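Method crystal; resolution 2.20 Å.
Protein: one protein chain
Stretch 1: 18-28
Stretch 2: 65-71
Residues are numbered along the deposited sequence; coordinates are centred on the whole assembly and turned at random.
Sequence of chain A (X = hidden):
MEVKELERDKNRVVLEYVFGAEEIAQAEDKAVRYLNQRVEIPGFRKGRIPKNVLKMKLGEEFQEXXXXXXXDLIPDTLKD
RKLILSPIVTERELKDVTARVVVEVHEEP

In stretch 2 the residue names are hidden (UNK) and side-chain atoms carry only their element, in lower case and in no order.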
# COMPACT_ATOMS: atom_id res chain seq x y z
N VAL A 18 8.97 1.13 5.14
CA VAL A 18 8.60 -0.22 4.71
C VAL A 18 7.48 -0.71 5.63
O VAL A 18 7.64 -0.73 6.86
CB VAL A 18 9.81 -1.18 4.79
CG1 VAL A 18 9.41 -2.62 4.44
CG2 VAL A 18 10.93 -0.70 3.86
N PHE A 19 6.36 -1.10 5.03
CA PHE A 19 5.16 -1.43 5.77
C PHE A 19 5.00 -2.94 5.88
O PHE A 19 5.26 -3.67 4.92
CB PHE A 19 3.93 -0.79 5.13
CG PHE A 19 4.01 0.71 5.03
CD1 PHE A 19 3.64 1.51 6.10
CD2 PHE A 19 4.51 1.33 3.88
CE1 PHE A 19 3.73 2.91 6.02
CE2 PHE A 19 4.59 2.71 3.79
CZ PHE A 19 4.21 3.51 4.87
N GLY A 20 4.56 -3.38 7.06
CA GLY A 20 4.38 -4.79 7.34
C GLY A 20 3.02 -5.31 6.90
O GLY A 20 2.15 -4.53 6.53
N ALA A 21 2.85 -6.63 6.96
CA ALA A 21 1.61 -7.28 6.54
C ALA A 21 0.34 -6.76 7.26
O ALA A 21 -0.73 -6.70 6.65
CB ALA A 21 1.74 -8.81 6.72
N GLU A 22 0.45 -6.41 8.53
CA GLU A 22 -0.72 -5.97 9.29
C GLU A 22 -1.21 -4.59 8.84
O GLU A 22 -2.41 -4.37 8.68
CB GLU A 22 -0.42 -5.99 10.79
CG GLU A 22 -1.55 -5.46 11.69
CD GLU A 22 -2.91 -6.16 11.47
OE1 GLU A 22 -3.02 -7.39 11.73
OE2 GLU A 22 -3.87 -5.47 11.05
N GLU A 23 -0.26 -3.67 8.61
CA GLU A 23 -0.52 -2.31 8.17
C GLU A 23 -1.12 -2.32 6.78
O GLU A 23 -2.02 -1.53 6.48
CB GLU A 23 0.78 -1.52 8.16
CG GLU A 23 1.29 -1.24 9.56
CD GLU A 23 2.73 -0.82 9.58
OE1 GLU A 23 3.53 -1.35 8.77
OE2 GLU A 23 3.07 0.06 10.41
N ILE A 24 -0.62 -3.22 5.94
CA ILE A 24 -1.11 -3.38 4.58
C ILE A 24 -2.57 -3.83 4.60
O ILE A 24 -3.41 -3.24 3.93
CB ILE A 24 -0.21 -4.36 3.80
CG1 ILE A 24 1.19 -3.76 3.64
CG2 ILE A 24 -0.82 -4.69 2.42
CD1 ILE A 24 2.15 -4.65 2.86
N ALA A 25 -2.87 -4.84 5.40
CA ALA A 25 -4.25 -5.30 5.54
C ALA A 25 -5.17 -4.19 6.07
O ALA A 25 -6.26 -3.99 5.51
CB ALA A 25 -4.30 -6.55 6.43
N GLN A 26 -4.73 -3.47 7.10
CA GLN A 26 -5.47 -2.30 7.62
C GLN A 26 -5.73 -1.23 6.53
O GLN A 26 -6.84 -0.71 6.42
CB GLN A 26 -4.78 -1.70 8.85
CG GLN A 26 -4.99 -2.53 10.14
CD GLN A 26 -4.19 -2.02 11.34
OE1 GLN A 26 -2.95 -2.10 11.37
NE2 GLN A 26 -4.89 -1.49 12.35
N ALA A 27 -4.71 -0.96 5.72
CA ALA A 27 -4.83 0.01 4.62
C ALA A 27 -5.78 -0.48 3.52
O ALA A 27 -6.59 0.30 3.02
CB ALA A 27 -3.46 0.31 4.04
N GLU A 28 -5.68 -1.77 3.16
CA GLU A 28 -6.63 -2.38 2.23
C GLU A 28 -8.07 -2.21 2.72
O GLU A 28 -8.94 -1.88 1.94
CB GLU A 28 -6.31 -3.87 2.03
CG GLU A 28 -5.00 -4.13 1.28
CD GLU A 28 -4.75 -5.61 1.02
OE1 GLU A 28 -4.11 -6.27 1.85
OE2 GLU A 28 -5.18 -6.13 -0.01
N UNK A 65 -4.86 2.83 -4.15
CA UNK A 65 -5.67 3.23 -3.00
C UNK A 65 -5.06 2.69 -1.71
O UNK A 65 -5.01 3.40 -0.69
o UNK A 65 -10.17 6.15 -6.69
c UNK A 65 -8.39 3.15 -5.36
c UNK A 65 -9.14 3.99 -6.25
c UNK A 65 -9.44 5.31 -5.87
c UNK A 65 -7.13 2.76 -3.17
c UNK A 65 -8.24 4.97 -3.78
c UNK A 65 -9.00 5.80 -4.64
c UNK A 65 -7.94 3.64 -4.11
N UNK A 66 -4.58 1.45 -1.76
CA UNK A 66 -3.88 0.88 -0.61
C UNK A 66 -2.67 1.72 -0.23
O UNK A 66 -2.47 2.02 0.95
c UNK A 66 -2.86 -1.18 0.43
o UNK A 66 -4.69 -1.36 -1.11
c UNK A 66 -3.50 -0.60 -0.83
N UNK A 67 -1.88 2.13 -1.21
CA UNK A 67 -0.71 2.93 -0.93
C UNK A 67 -1.10 4.32 -0.42
O UNK A 67 -0.41 4.85 0.45
c UNK A 67 0.17 3.04 -2.17
c UNK A 67 2.26 1.79 -1.53
c UNK A 67 1.41 1.78 -3.93
c UNK A 67 1.03 1.81 -2.45
N UNK A 68 -2.19 4.89 -0.93
CA UNK A 68 -2.69 6.20 -0.43
C UNK A 68 -2.89 6.14 1.08
O UNK A 68 -2.47 7.03 1.80
c UNK A 68 -3.91 7.10 -2.47
c UNK A 68 -4.04 6.57 -1.05
o UNK A 68 -2.81 7.54 -2.87
o UNK A 68 -4.93 7.08 -3.21
N UNK A 69 -3.57 5.10 1.55
CA UNK A 69 -3.83 4.97 2.97
C UNK A 69 -2.59 4.61 3.79
O UNK A 69 -2.48 5.01 4.95
c UNK A 69 -6.88 5.64 3.79
c UNK A 69 -7.04 4.36 1.75
c UNK A 69 -8.10 6.26 3.49
c UNK A 69 -6.35 4.68 2.93
c UNK A 69 -8.24 4.96 1.44
c UNK A 69 -8.78 5.92 2.30
c UNK A 69 -5.02 4.04 3.24
N UNK A 70 -1.64 3.89 3.20
CA UNK A 70 -0.39 3.66 3.90
C UNK A 70 0.34 4.98 4.11
O UNK A 70 0.88 5.22 5.18
c UNK A 70 1.07 0.44 2.30
c UNK A 70 0.22 0.60 4.66
c UNK A 70 0.13 1.17 3.22
c UNK A 70 0.51 2.66 3.16
N UNK A 71 0.33 5.83 3.09
CA UNK A 71 0.94 7.16 3.14
C UNK A 71 0.44 7.94 4.34
O UNK A 71 1.18 8.74 4.90
c UNK A 71 0.67 7.94 1.85
c UNK A 71 0.45 10.05 -0.46
c UNK A 71 1.77 7.84 0.80
s UNK A 71 1.29 8.50 -0.85

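Position 65 carries eight side-chain atoms: one carbon, then a ring of six carbons bearing one oxygen. The lone oxygen on the ring marks a phenol. The bond from CA to CB points sideways, the ring leads away, and the side chain makes no contact with stretch 1. The residue is Tyr65.

Position 66 has three side-chain atoms. One carbon carries an oxygen and a second carbon, so the branch lies at CB. The group sits over the helix of stretch 1, near Ile24, Ala27 and Glu28. This is threonine. Thr66 CG2 lies 4.1 Å from Ile24 O and 4.0 Å from Ala27 CB. Thr66 OG1 is 3.7 Å from Glu28 CG, a packing contact; its hydrogen bonding is satisfied elsewhere in the structure. The backbone takes part too, with Thr66 O 3.7 Å from Ala27 CB.

Position 67 shows four carbons, forked at the second. CA to CB points away from stretch 1. The end of the chain comes nearer but makes no contact. The fork after the second carbon identifies Leu67.

Position 68 has two carbons, the second carrying two oxygens. That is a short carboxylate. It points away and touches nothing on stretch 1. The residue is Asp68.

Position 69 has one carbon followed by a ring of six carbons, with no oxygen. CA to CB points toward stretch 1, while the ring leads away. CB lies 4.1 Å from both Ala27 CB and Ala27 O. A plain six-carbon ring on one carbon gives Phe69. Its CA is 5.3 Å from the CA of Ala27, so the backbones are near each other here.

Position 70 again has four carbons, forked at the second. It points toward stretch 1 and meets Phe19, Glu23, Ile24 and Ala27. The residue is leucine. Leu70 CD2 is 3.8 Å from Phe19 CG, 3.6 Å from Glu23 O and 3.7 Å from Ala27 CB. Leu70 CD1 is 4.4 Å from Ile24 CG1. Leu70 CB lies 4.1 Å from the centroid of the Phe19 ring, almost on the ring normal, which makes a CH-pi contact over the face.

Position 71 has an unbranched chain of two carbons, a sulfur and a last carbon. Only methionine has this pattern. Met71 points away, and its side chain makes no contact with stretch 1.

The contact joins two helices whose axes approach to 8.4 Å and whose directions differ by 113°. No hydrogen bond crosses it. Leu70 is the main element: it has the largest covered area and reaches the helix of stretch 1 as well as Phe19, which precedes it. Ala27 CB sits close to three residues: 3.7 Å from Thr66 O, 4.1 Å from Phe69 CB and 3.7 Å from Leu70 CD2. Within stretch 1, Gly20 N donates to Glu23 OE1 at 2.8 Å, linking the N-cap residue, just before the helix, to a side chain in the first turn. Packing holds the two stretches together, burying 385 Å² in all.

Stretch 2, residues 65-71: YTLDFLM
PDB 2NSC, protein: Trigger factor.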